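Local coordinates for protein D-xylonate dehydratase (Caulobacter crescentus, PDB 5OYN) that dehydrates D-xylonate, and D-gluconate about as efficiently, to 2-dehydro-3-deoxy sugar acids, using a [2Fe-2S] cluster and a magnesium ion, at residues Ile318-Pro323 with Val377-His382; Ala311-Pro316 with Ala386-Phe391; Gly118-Leu123 with Ile145-Thr150; Ala130-Thr135 with Pro154-Ser159. One frame throughout, in Å; residues are numbered along the deposited sequence.

Interaction 1 of 4, residues Ile318-Pro323 with Val377-His382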
loop_
_atom_site.group_PDB
_atom_site.type_symbol
_atom_site.label_atom_id
_atom_site.label_comp_id
_atom_site.label_asym_id
_atom_site.label_seq_id
_atom_site.Cartn_x
_atom_site.Cartn_y
_atom_site.Cartn_z
ATOM N N ILE A 318 33.601 11.550 -21.599
ATOM C CA ILE A 318 32.862 12.799 -21.760
ATOM C C ILE A 318 31.887 13.112 -20.631
ATOM O O ILE A 318 31.397 14.248 -20.578
ATOM C CB ILE A 318 32.133 12.868 -23.117
ATOM C CG1 ILE A 318 31.343 11.596 -23.386
ATOM C CG2 ILE A 318 33.131 13.148 -24.232
ATOM C CD1 ILE A 318 30.396 11.755 -24.561
ATOM N N VAL A 319 31.595 12.198 -19.703
ATOM C CA VAL A 319 30.679 12.518 -18.608
ATOM C C VAL A 319 31.487 12.802 -17.350
ATOM O O VAL A 319 32.359 12.017 -16.963
ATOM C CB VAL A 319 29.625 11.415 -18.376
ATOM C CG1 VAL A 319 29.066 10.924 -19.696
ATOM C CG2 VAL A 319 30.161 10.267 -17.535
ATOM N N ASN A 320 31.194 13.939 -16.719
ATOM C CA ASN A 320 32.002 14.464 -15.621
ATOM C C ASN A 320 31.428 13.995 -14.282
ATOM O O ASN A 320 30.967 14.771 -13.455
ATOM C CB ASN A 320 32.070 15.981 -15.704
ATOM C CG ASN A 320 33.140 16.551 -14.807
ATOM O OD1 ASN A 320 33.918 15.801 -14.205
ATOM N ND2 ASN A 320 33.178 17.879 -14.692
ATOM N N MET A 321 31.524 12.687 -14.067
ATOM C CA MET A 321 30.850 12.003 -12.979
ATOM C C MET A 321 31.825 11.115 -12.213
ATOM O O MET A 321 32.578 10.345 -12.820
ATOM C CB MET A 321 29.703 11.158 -13.542
ATOM C CG MET A 321 28.461 11.111 -12.692
ATOM S SD MET A 321 27.142 10.236 -13.541
ATOM C CE MET A 321 26.615 9.118 -12.227
ATOM N N GLN A 322 31.778 11.190 -10.875
ATOM C CA GLN A 322 32.484 10.253 -10.008
ATOM C C GLN A 322 32.194 8.814 -10.423
ATOM O O GLN A 322 31.064 8.506 -10.816
ATOM C CB GLN A 322 32.074 10.488 -8.552
ATOM C CG GLN A 322 32.971 11.479 -7.848
ATOM C CD GLN A 322 32.414 11.995 -6.535
ATOM O OE1 GLN A 322 32.388 11.281 -5.526
ATOM N NE2 GLN A 322 31.969 13.249 -6.538
ATOM N N PRO A 323 33.167 7.894 -10.346
ATOM C CA PRO A 323 34.544 8.037 -9.848
ATOM C C PRO A 323 35.523 8.681 -10.825
ATOM O O PRO A 323 36.528 9.222 -10.375
ATOM C CB PRO A 323 34.960 6.590 -9.563
ATOM C CG PRO A 323 34.168 5.790 -10.502
ATOM C CD PRO A 323 32.846 6.495 -10.667
ATOM N N VAL A 377 29.303 19.055 -17.570
ATOM C CA VAL A 377 28.975 17.718 -17.103
ATOM C C VAL A 377 29.177 16.692 -18.204
ATOM O O VAL A 377 29.758 15.624 -17.979
ATOM C CB VAL A 377 27.521 17.655 -16.560
ATOM C CG1 VAL A 377 27.212 16.290 -15.967
ATOM C CG2 VAL A 377 27.289 18.763 -15.568
ATOM N N ILE A 378 28.685 16.990 -19.398
ATOM C CA ILE A 378 28.883 16.139 -20.562
ATOM C C ILE A 378 29.736 16.922 -21.554
ATOM O O ILE A 378 29.252 17.844 -22.223
ATOM C CB ILE A 378 27.558 15.694 -21.172
ATOM C CG1 ILE A 378 26.805 14.849 -20.141
ATOM C CG2 ILE A 378 27.823 14.943 -22.463
ATOM C CD1 ILE A 378 25.399 14.476 -20.555
ATOM N N PHE A 379 31.014 16.560 -21.641
ATOM C CA PHE A 379 31.966 17.291 -22.463
ATOM C C PHE A 379 31.777 16.989 -23.945
ATOM O O PHE A 379 31.257 15.924 -24.319
ATOM C CB PHE A 379 33.388 16.953 -22.039
ATOM C CG PHE A 379 33.845 17.708 -20.832
ATOM C CD1 PHE A 379 32.950 18.025 -19.813
ATOM C CD2 PHE A 379 35.161 18.103 -20.707
ATOM C CE1 PHE A 379 33.371 18.723 -18.690
ATOM C CE2 PHE A 379 35.588 18.800 -19.598
ATOM C CZ PHE A 379 34.691 19.111 -18.587
ATOM N N PRO A 380 32.176 17.924 -24.813
ATOM C CA PRO A 380 32.144 17.648 -26.256
ATOM C C PRO A 380 33.202 16.623 -26.619
ATOM O O PRO A 380 34.280 16.577 -26.022
ATOM C CB PRO A 380 32.420 19.015 -26.895
ATOM C CG PRO A 380 33.157 19.776 -25.857
ATOM C CD PRO A 380 32.700 19.269 -24.517
ATOM N N TYR A 381 32.854 15.765 -27.577
ATOM C CA TYR A 381 33.734 14.676 -27.990
ATOM C C TYR A 381 35.148 15.162 -28.300
ATOM O O TYR A 381 36.131 14.527 -27.903
ATOM C CB TYR A 381 33.137 13.979 -29.213
ATOM C CG TYR A 381 33.760 12.642 -29.542
ATOM C CD1 TYR A 381 34.999 12.561 -30.170
ATOM C CD2 TYR A 381 33.100 11.459 -29.244
ATOM C CE1 TYR A 381 35.566 11.337 -30.479
ATOM C CE2 TYR A 381 33.659 10.235 -29.551
ATOM C CZ TYR A 381 34.891 10.180 -30.168
ATOM O OH TYR A 381 35.443 8.956 -30.474
ATOM N N HIS A 382 35.275 16.292 -28.998
ATOM C CA HIS A 382 36.596 16.697 -29.464
ATOM C C HIS A 382 37.401 17.445 -28.418
ATOM O O HIS A 382 38.633 17.393 -28.466
ATOM C CB HIS A 382 36.471 17.519 -30.741
ATOM C CG HIS A 382 36.183 16.670 -31.938
ATOM N ND1 HIS A 382 36.861 15.493 -32.183
ATOM C CD2 HIS A 382 35.255 16.782 -32.919
ATOM C CE1 HIS A 382 36.382 14.930 -33.277
ATOM N NE2 HIS A 382 35.408 15.693 -33.745
#
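The carbonyl oxygen of I318 is gripped twice from segment 377-382, once by an N-H and once by a C-H. F379 N lies 2.6 Å from I318 O, with 160° at the hydrogen, approaching in the plane of the carbonyl. The second grip is weaker: I378 CA, 3.1 Å from I318 O, brings its hydrogen to the same acceptor at a bent angle. V377 O is held in the matching way, by N320 N at 2.5 Å and by a C-H contact from V319 CA. The two segments run antiparallel here, so V319 and I378 form a non-hydrogen-bonded pair between the two bonds.

Two side chains add to the bridge. I318 CG2, an apolar methyl beside its own backbone N, lies 3.4 Å from F379 O and packs along the backbone of F379-Y381, while V341 and E344 of helix 337-347 lie against the same side chain. N320 CG is anti to the backbone N (chi1 -166°), which sets ND2 at 4.1 Å from F379 CE1, the two side chains crossing obliquely and the amide plane turned 75° from the ring. An asparagine suits the spot because its ND2 bonds to E376 O, while OD1 takes a weak bond from K326 N, so both ends of the amide have partners. E344 OE2 accepts from Y381 N.

N320 is also the centre of an inverse gamma turn, whose V319 O to M321 N bond is weak. An isolated antiparallel bridge thus joins the loops before helix 329-335 and strand 392-393, and so the N- and C-terminal family regions of the IlvD/Edd chain.

Interaction 2 of 4, residues Ala311-Pro316 with Ala386-Phe391; sequences AAYDIP and AEKAGF
Y313 leaves its backbone with CG anti to N (chi1 177°), which lays the ring along the 386-391 loop. CB starts 3.6 Å from F391 O. CD1 then passes the carbonyls of G390 and F391, with G390 O at the ring edge, 3.4 Å from Y313 CD1. CE1 runs on beside K388 O. On the other flank CE2 meets the lysine chain, 3.5 Å from K388 CD, and CZ lies close to K388 CB. This CB sits over one ring face, 4.2 Å from the Y313 centroid, in a CH-pi contact offset toward the rim. At the tip, OH comes alongside K388 CE. A long ring suits this place, since it reaches from the F391 carbonyl to the K388 methylenes. An alanine in place of Y313 would remove the ring, and would probably leave the K388 chain less well fixed and the packing on the G390 and F391 carbonyls looser.

G390 N bonds to Y313 O at 3.0 Å and A389 N to I315 O at 2.8 Å, both donors lying above the carbonyl planes. Glycine suits position 390, because a CB there would clash with A312 O and Y313 CA. Nearby, D314 OD1 forms a salt bridge with R350. A312 to I315 make a type I beta turn as the chain leaves helix 306-312, and the turn offers the carbonyls of Y313 and I315 to G390 and A389.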
loop_
_atom_site.group_PDB
_atom_site.type_symbol
_atom_site.label_atom_id
_atom_site.label_comp_id
_atom_site.label_asym_id
_atom_site.label_seq_id
_atom_site.Cartn_x
_atom_site.Cartn_y
_atom_site.Cartn_z
ATOM N N ALA A 311 38.095 -2.220 -29.832
ATOM C CA ALA A 311 37.460 -1.255 -30.722
ATOM C C ALA A 311 37.167 0.070 -30.020
ATOM O O ALA A 311 37.369 1.147 -30.600
ATOM C CB ALA A 311 36.171 -1.859 -31.278
ATOM N N ALA A 312 36.711 0.006 -28.762
ATOM C CA ALA A 312 36.212 1.158 -28.023
ATOM C C ALA A 312 37.250 1.816 -27.116
ATOM O O ALA A 312 36.933 2.820 -26.473
ATOM C CB ALA A 312 34.997 0.743 -27.189
ATOM N N TYR A 313 38.480 1.301 -27.057
ATOM C CA TYR A 313 39.483 1.874 -26.156
ATOM C C TYR A 313 39.712 3.368 -26.412
ATOM O O TYR A 313 39.879 4.146 -25.462
ATOM C CB TYR A 313 40.800 1.102 -26.282
ATOM C CG TYR A 313 41.933 1.668 -25.443
ATOM C CD1 TYR A 313 41.776 1.867 -24.073
ATOM C CD2 TYR A 313 43.158 2.001 -26.019
ATOM C CE1 TYR A 313 42.802 2.379 -23.304
ATOM C CE2 TYR A 313 44.189 2.523 -25.257
ATOM C CZ TYR A 313 44.007 2.704 -23.901
ATOM O OH TYR A 313 45.018 3.220 -23.125
ATOM N N ASP A 314 39.740 3.791 -27.678
ATOM C CA ASP A 314 40.065 5.173 -28.013
ATOM C C ASP A 314 38.843 6.088 -28.010
ATOM O O ASP A 314 38.837 7.106 -28.719
ATOM C CB ASP A 314 40.773 5.246 -29.367
ATOM C CG ASP A 314 39.875 4.825 -30.527
ATOM O OD1 ASP A 314 38.732 4.358 -30.285
ATOM O OD2 ASP A 314 40.326 4.957 -31.691
ATOM N N ILE A 315 37.808 5.729 -27.258
ATOM C CA ILE A 315 36.699 6.647 -26.991
ATOM C C ILE A 315 37.103 7.578 -25.851
ATOM O O ILE A 315 37.557 7.093 -24.798
ATOM C CB ILE A 315 35.439 5.871 -26.635
ATOM C CG1 ILE A 315 35.096 4.854 -27.734
ATOM C CG2 ILE A 315 34.289 6.842 -26.367
ATOM C CD1 ILE A 315 34.154 5.358 -28.790
ATOM N N PRO A 316 36.978 8.893 -26.006
ATOM C CA PRO A 316 37.279 9.793 -24.886
ATOM C C PRO A 316 36.182 9.746 -23.826
ATOM O O PRO A 316 35.031 9.371 -24.084
ATOM C CB PRO A 316 37.353 11.173 -25.540
ATOM C CG PRO A 316 36.483 11.070 -26.762
ATOM C CD PRO A 316 36.475 9.608 -27.192
ATOM N N ALA A 386 39.354 13.379 -20.978
ATOM C CA ALA A 386 40.487 12.474 -21.032
ATOM C C ALA A 386 40.328 11.652 -22.294
ATOM O O ALA A 386 39.203 11.292 -22.659
ATOM C CB ALA A 386 40.550 11.550 -19.810
ATOM N N GLU A 387 41.443 11.379 -22.969
ATOM C CA GLU A 387 41.374 10.520 -24.134
ATOM C C GLU A 387 41.601 9.066 -23.724
ATOM O O GLU A 387 41.900 8.763 -22.565
ATOM C CB GLU A 387 42.367 10.986 -25.194
ATOM C CG GLU A 387 41.916 12.261 -25.888
ATOM C CD GLU A 387 43.055 12.987 -26.586
ATOM O OE1 GLU A 387 43.949 12.301 -27.152
ATOM O OE2 GLU A 387 43.058 14.249 -26.564
ATOM N N LYS A 388 41.407 8.165 -24.686
ATOM C CA LYS A 388 41.593 6.720 -24.507
ATOM C C LYS A 388 40.984 6.245 -23.190
ATOM O O LYS A 388 41.673 5.787 -22.277
ATOM C CB LYS A 388 43.077 6.339 -24.588
ATOM C CG LYS A 388 43.764 6.725 -25.892
ATOM C CD LYS A 388 44.939 5.805 -26.211
ATOM C CE LYS A 388 46.099 6.009 -25.242
ATOM N NZ LYS A 388 47.410 6.205 -25.942
ATOM N N ALA A 389 39.661 6.372 -23.100
ATOM C CA ALA A 389 38.960 6.108 -21.848
ATOM C C ALA A 389 38.329 4.725 -21.789
ATOM O O ALA A 389 37.891 4.310 -20.708
ATOM C CB ALA A 389 37.880 7.163 -21.608
ATOM N N GLY A 390 38.286 4.013 -22.909
ATOM C CA GLY A 390 37.713 2.684 -22.939
ATOM C C GLY A 390 38.495 1.708 -22.093
ATOM O O GLY A 390 39.554 2.001 -21.547
ATOM N N PHE A 391 37.943 0.510 -21.973
ATOM C CA PHE A 391 38.664 -0.540 -21.284
ATOM C C PHE A 391 39.856 -0.930 -22.126
ATOM O O PHE A 391 39.838 -0.812 -23.354
ATOM C CB PHE A 391 37.774 -1.753 -21.032
ATOM C CG PHE A 391 36.580 -1.458 -20.170
ATOM C CD1 PHE A 391 36.710 -0.695 -19.017
ATOM C CD2 PHE A 391 35.325 -1.931 -20.515
ATOM C CE1 PHE A 391 35.601 -0.414 -18.216
ATOM C CE2 PHE A 391 34.216 -1.655 -19.716
ATOM C CZ PHE A 391 34.357 -0.896 -18.570
#

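Interaction 3 of 4, residues Gly118-Leu123 with Ile145-Thr150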
loop_
_atom_site.group_PDB
_atom_site.type_symbol
_atom_site.label_atom_id
_atom_site.label_comp_id
_atom_site.label_asym_id
_atom_site.label_seq_id
_atom_site.Cartn_x
_atom_site.Cartn_y
_atom_site.Cartn_z
ATOM N N GLY A 118 15.143 -18.383 -12.175
ATOM C CA GLY A 118 13.783 -18.249 -11.692
ATOM C C GLY A 118 12.932 -17.347 -12.552
ATOM O O GLY A 118 11.723 -17.564 -12.674
ATOM N N LEU A 119 13.532 -16.332 -13.174
ATOM C CA LEU A 119 12.708 -15.473 -14.014
ATOM C C LEU A 119 12.238 -16.212 -15.268
ATOM O O LEU A 119 11.063 -16.090 -15.650
ATOM C CB LEU A 119 13.450 -14.189 -14.364
ATOM C CG LEU A 119 12.590 -13.103 -15.023
ATOM C CD1 LEU A 119 11.228 -12.939 -14.367
ATOM C CD2 LEU A 119 13.320 -11.783 -15.006
ATOM N N VAL A 120 13.115 -17.018 -15.900
ATOM C CA VAL A 120 12.693 -17.745 -17.105
ATOM C C VAL A 120 11.599 -18.756 -16.763
ATOM O O VAL A 120 10.609 -18.878 -17.495
ATOM C CB VAL A 120 13.881 -18.418 -17.847
ATOM C CG1 VAL A 120 15.093 -17.500 -17.957
ATOM C CG2 VAL A 120 14.267 -19.780 -17.259
ATOM N N GLU A 121 11.737 -19.475 -15.643
ATOM C CA GLU A 121 10.676 -20.387 -15.220
ATOM C C GLU A 121 9.331 -19.665 -15.149
ATOM O O GLU A 121 8.334 -20.135 -15.701
ATOM C CB GLU A 121 11.016 -21.015 -13.866
ATOM C CG GLU A 121 11.992 -22.207 -13.893
ATOM C CD GLU A 121 11.920 -23.060 -15.168
ATOM O OE1 GLU A 121 12.664 -22.745 -16.125
ATOM O OE2 GLU A 121 11.157 -24.058 -15.204
ATOM N N THR A 122 9.302 -18.501 -14.492
ATOM C CA THR A 122 8.075 -17.717 -14.361
ATOM C C THR A 122 7.587 -17.211 -15.715
ATOM O O THR A 122 6.420 -17.403 -16.074
ATOM C CB THR A 122 8.316 -16.544 -13.399
ATOM O OG1 THR A 122 8.777 -17.041 -12.139
ATOM C CG2 THR A 122 7.053 -15.714 -13.196
ATOM N N LEU A 123 8.461 -16.541 -16.479
ATOM C CA LEU A 123 8.036 -15.959 -17.757
ATOM C C LEU A 123 7.507 -17.023 -18.708
ATOM O O LEU A 123 6.535 -16.794 -19.441
ATOM C CB LEU A 123 9.193 -15.219 -18.417
ATOM C CG LEU A 123 9.678 -13.914 -17.802
ATOM C CD1 LEU A 123 10.704 -13.292 -18.736
ATOM C CD2 LEU A 123 8.521 -12.977 -17.574
ATOM N N ILE A 145 17.402 -8.881 -18.207
ATOM C CA ILE A 145 17.503 -8.961 -19.662
ATOM C C ILE A 145 17.892 -10.367 -20.108
ATOM O O ILE A 145 17.294 -10.923 -21.039
ATOM C CB ILE A 145 18.484 -7.901 -20.181
ATOM C CG1 ILE A 145 17.952 -6.518 -19.791
ATOM C CG2 ILE A 145 18.666 -8.057 -21.677
ATOM C CD1 ILE A 145 18.825 -5.391 -20.208
ATOM N N MET A 146 18.872 -10.976 -19.440
ATOM C CA MET A 146 19.228 -12.359 -19.748
ATOM C C MET A 146 17.999 -13.267 -19.757
ATOM O O MET A 146 17.769 -14.018 -20.710
ATOM C CB MET A 146 20.261 -12.868 -18.745
ATOM C CG MET A 146 21.650 -12.336 -19.007
ATOM S SD MET A 146 22.759 -12.509 -17.595
ATOM C CE MET A 146 22.430 -14.188 -17.060
ATOM N N ALA A 147 17.176 -13.183 -18.713
ATOM C CA ALA A 147 16.024 -14.069 -18.604
ATOM C C ALA A 147 14.984 -13.763 -19.670
ATOM O O ALA A 147 14.399 -14.682 -20.257
ATOM C CB ALA A 147 15.411 -13.958 -17.209
ATOM N N ALA A 148 14.722 -12.483 -19.924
ATOM C CA ALA A 148 13.717 -12.153 -20.926
ATOM C C ALA A 148 14.123 -12.640 -22.315
ATOM O O ALA A 148 13.253 -13.017 -23.105
ATOM C CB ALA A 148 13.446 -10.648 -20.942
ATOM N N THR A 149 15.427 -12.647 -22.641
ATOM C CA THR A 149 15.776 -13.041 -24.002
ATOM C C THR A 149 15.728 -14.555 -24.175
ATOM O O THR A 149 15.249 -15.038 -25.206
ATOM C CB THR A 149 17.149 -12.499 -24.422
ATOM O OG1 THR A 149 18.181 -13.324 -23.887
ATOM C CG2 THR A 149 17.355 -11.095 -23.952
ATOM N N THR A 150 16.207 -15.316 -23.183
ATOM C CA THR A 150 16.079 -16.770 -23.233
ATOM C C THR A 150 14.651 -17.176 -23.552
ATOM O O THR A 150 14.408 -18.045 -24.395
ATOM C CB THR A 150 16.514 -17.398 -21.909
ATOM O OG1 THR A 150 17.919 -17.197 -21.707
ATOM C CG2 THR A 150 16.228 -18.884 -21.910
#
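L119 is the first residue of 118-123 to touch the partner helix. Its CG is anti to the backbone N (chi1 -169°), and its CB stands 3.5 Å from A147 CB, with CG and CD2 also against that methyl; F94 of strand 90-95 touches the same leucine. V120 follows, bringing CG1, anti to the carbonyl carbon, down on the backbone of the partner helix, 3.6 Å from A147 CA. The same methyl reaches T150 CB at 4.2 Å, and V120 packs on P564 of the second subunit. E121 turns from the pair, its carboxylate in a salt bridge with R104 and a hydrogen bond with T563 of that second subunit. L123, one turn after L119, lays CD1 beside A148 CA at 3.9 Å.

The A147 methyl packs between L119 and V120, with Y116 against it and L123 reaching its carbonyl, the i, i+3, i+4, i+7 spacing of a knobs-into-holes hole. Alanine fits because its small CB lets the two axes approach to 8.5 Å at a crossing angle of -39°. The buried hydroxyls are satisfied away from the contact: T150 OG1 bonds to Y116 OH, and T149 OG1 donates to M146 O.

With almost entirely carbon atoms meeting, the interface has no directional bond to fix it, so its tightness rests on shape, and the small A147 side chain probably helps segments 118-123 and 145-150 to approach closely.

Interaction 4 of 4, residues Ala130-Thr135 with Pro154-Ser159; sequences AVVLTT and PAIVLS
V131 holds CG1 in the crowded position between its backbone N and carbonyl carbon (chi1 72°), which drops that methyl onto A155 CB at 3.5 Å. T135 does the same with its hydroxyl (chi1 68°), so OG1 lies 3.5 Å from V157 CG1. Between them L133, with CG beside the backbone N, crosses V157 obliquely, CD1 at 4.1 Å from V157 CG2. On the opposite face V132 keeps CG1 anti to N, leaving CG2 side by side with I156 CG2, 3.9 Å away.

The two backbones run parallel. L133 N bonds to I156 O at 2.8 Å, and L133 O receives the N-H of L158 almost in line, 2.7 Å from L158 N with 177° at the hydrogen. T135 N then returns to L158 O, and V131 N reaches P154 O, whereas I156 N to V131 O is weak.

Helix 141-151 links these neighbouring strands in a beta-alpha-beta crossover, at the edge of the four-stranded parallel sheet 90-95, 56-61, 130-135, 155-159. That helix covers the face of L133, A155 and V157, while helix 241-259 covers V132, I156 and L158; aliphatic residues, most of them branched, suit both buried faces. At the C-terminal ends hydroxyls replace them: T135 OG1 and S159 OG both bond to N220 OD1. The T135 side chain lies about 10 Å from the [2Fe-2S] cluster, whose ligand C137 follows two residues on.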
loop_
_atom_site.group_PDB
_atom_site.type_symbol
_atom_site.label_atom_id
_atom_site.label_comp_id
_atom_site.label_asym_id
_atom_site.label_seq_id
_atom_site.Cartn_x
_atom_site.Cartn_y
_atom_site.Cartn_z
ATOM N N ALA A 130 3.879 -10.207 -22.415
ATOM C CA ALA A 130 5.007 -9.297 -22.410
ATOM C C ALA A 130 5.435 -9.077 -20.966
ATOM O O ALA A 130 4.755 -9.499 -20.024
ATOM C CB ALA A 130 4.647 -7.971 -23.089
ATOM N N VAL A 131 6.576 -8.406 -20.787
ATOM C CA VAL A 131 7.124 -8.174 -19.457
ATOM C C VAL A 131 7.695 -6.763 -19.349
ATOM O O VAL A 131 8.161 -6.170 -20.327
ATOM C CB VAL A 131 8.184 -9.227 -19.100
ATOM C CG1 VAL A 131 9.440 -9.000 -19.898
ATOM C CG2 VAL A 131 8.473 -9.193 -17.604
ATOM N N VAL A 132 7.610 -6.212 -18.142
ATOM C CA VAL A 132 8.282 -4.978 -17.779
ATOM C C VAL A 132 9.298 -5.340 -16.710
ATOM O O VAL A 132 8.926 -5.749 -15.603
ATOM C CB VAL A 132 7.300 -3.920 -17.280
ATOM C CG1 VAL A 132 8.063 -2.693 -16.808
ATOM C CG2 VAL A 132 6.320 -3.572 -18.378
ATOM N N LEU A 133 10.577 -5.218 -17.052
ATOM C CA LEU A 133 11.672 -5.576 -16.159
ATOM C C LEU A 133 12.035 -4.341 -15.338
ATOM O O LEU A 133 12.487 -3.333 -15.894
ATOM C CB LEU A 133 12.880 -6.083 -16.956
ATOM C CG LEU A 133 12.681 -7.242 -17.929
ATOM C CD1 LEU A 133 13.882 -7.403 -18.805
ATOM C CD2 LEU A 133 12.394 -8.542 -17.199
ATOM N N THR A 134 11.840 -4.415 -14.021
ATOM C CA THR A 134 12.231 -3.335 -13.121
ATOM C C THR A 134 13.666 -3.587 -12.686
ATOM O O THR A 134 14.031 -4.718 -12.361
ATOM C CB THR A 134 11.301 -3.237 -11.901
ATOM O OG1 THR A 134 11.442 -4.404 -11.084
ATOM C CG2 THR A 134 9.829 -3.102 -12.316
ATOM N N THR A 135 14.493 -2.547 -12.723
ATOM C CA THR A 135 15.930 -2.718 -12.540
ATOM C C THR A 135 16.493 -1.546 -11.754
ATOM O O THR A 135 15.960 -0.432 -11.796
ATOM C CB THR A 135 16.702 -2.798 -13.878
ATOM O OG1 THR A 135 16.637 -1.525 -14.528
ATOM C CG2 THR A 135 16.133 -3.872 -14.812
ATOM N N PRO A 154 8.085 -10.156 -25.763
ATOM C CA PRO A 154 8.385 -8.715 -25.780
ATOM C C PRO A 154 8.628 -8.178 -24.373
ATOM O O PRO A 154 7.858 -8.437 -23.445
ATOM C CB PRO A 154 7.141 -8.095 -26.424
ATOM C CG PRO A 154 6.457 -9.219 -27.134
ATOM C CD PRO A 154 6.798 -10.470 -26.406
ATOM N N ALA A 155 9.734 -7.448 -24.220
ATOM C CA ALA A 155 10.235 -6.995 -22.932
ATOM C C ALA A 155 10.596 -5.521 -23.013
ATOM O O ALA A 155 10.757 -4.961 -24.097
ATOM C CB ALA A 155 11.462 -7.795 -22.501
ATOM N N ILE A 156 10.728 -4.892 -21.849
ATOM C CA ILE A 156 11.165 -3.499 -21.779
ATOM C C ILE A 156 11.685 -3.260 -20.370
ATOM O O ILE A 156 11.131 -3.781 -19.395
ATOM C CB ILE A 156 10.015 -2.541 -22.175
ATOM C CG1 ILE A 156 10.509 -1.127 -22.424
ATOM C CG2 ILE A 156 8.862 -2.570 -21.155
ATOM C CD1 ILE A 156 9.350 -0.183 -22.801
ATOM N N VAL A 157 12.794 -2.518 -20.270
ATOM C CA VAL A 157 13.412 -2.258 -18.975
ATOM C C VAL A 157 12.874 -0.951 -18.424
ATOM O O VAL A 157 12.729 0.038 -19.157
ATOM C CB VAL A 157 14.945 -2.211 -19.077
ATOM C CG1 VAL A 157 15.535 -1.486 -17.866
ATOM C CG2 VAL A 157 15.527 -3.620 -19.198
ATOM N N LEU A 158 12.559 -0.953 -17.129
ATOM C CA LEU A 158 12.259 0.264 -16.390
ATOM C C LEU A 158 13.299 0.403 -15.295
ATOM O O LEU A 158 13.412 -0.473 -14.432
ATOM C CB LEU A 158 10.847 0.242 -15.798
ATOM C CG LEU A 158 10.505 1.499 -14.987
ATOM C CD1 LEU A 158 10.620 2.778 -15.830
ATOM C CD2 LEU A 158 9.135 1.369 -14.416
ATOM N N SER A 159 14.057 1.489 -15.336
ATOM C CA SER A 159 15.110 1.728 -14.358
ATOM C C SER A 159 14.527 2.404 -13.126
ATOM O O SER A 159 13.612 3.222 -13.234
ATOM C CB SER A 159 16.215 2.611 -14.943
ATOM O OG SER A 159 16.696 2.093 -16.171
#

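In the fold
Interactions 3 and 4 form one buried unit, two helices packed on two strands. Direct touches include L123 CD2 on V131 CG2, A148 CB on A155 CB and I145 CG1 on V157 CG2, and the segments of the two interactions alternate along the chain. Interaction 3 is mainly apolar packing, while interaction 4 adds a ladder of backbone bonds. Interactions 1 and 2 each rely on two backbone bonds; interaction 1 pairs two loops, interaction 2 joins the end of helix 306-312 and its following loop to the loop before strand 392-393, and they meet where Y381 CZ packs on P316 CD. Interaction 1 is mostly buried, whereas interaction 2 reaches the surface and admits charged residues.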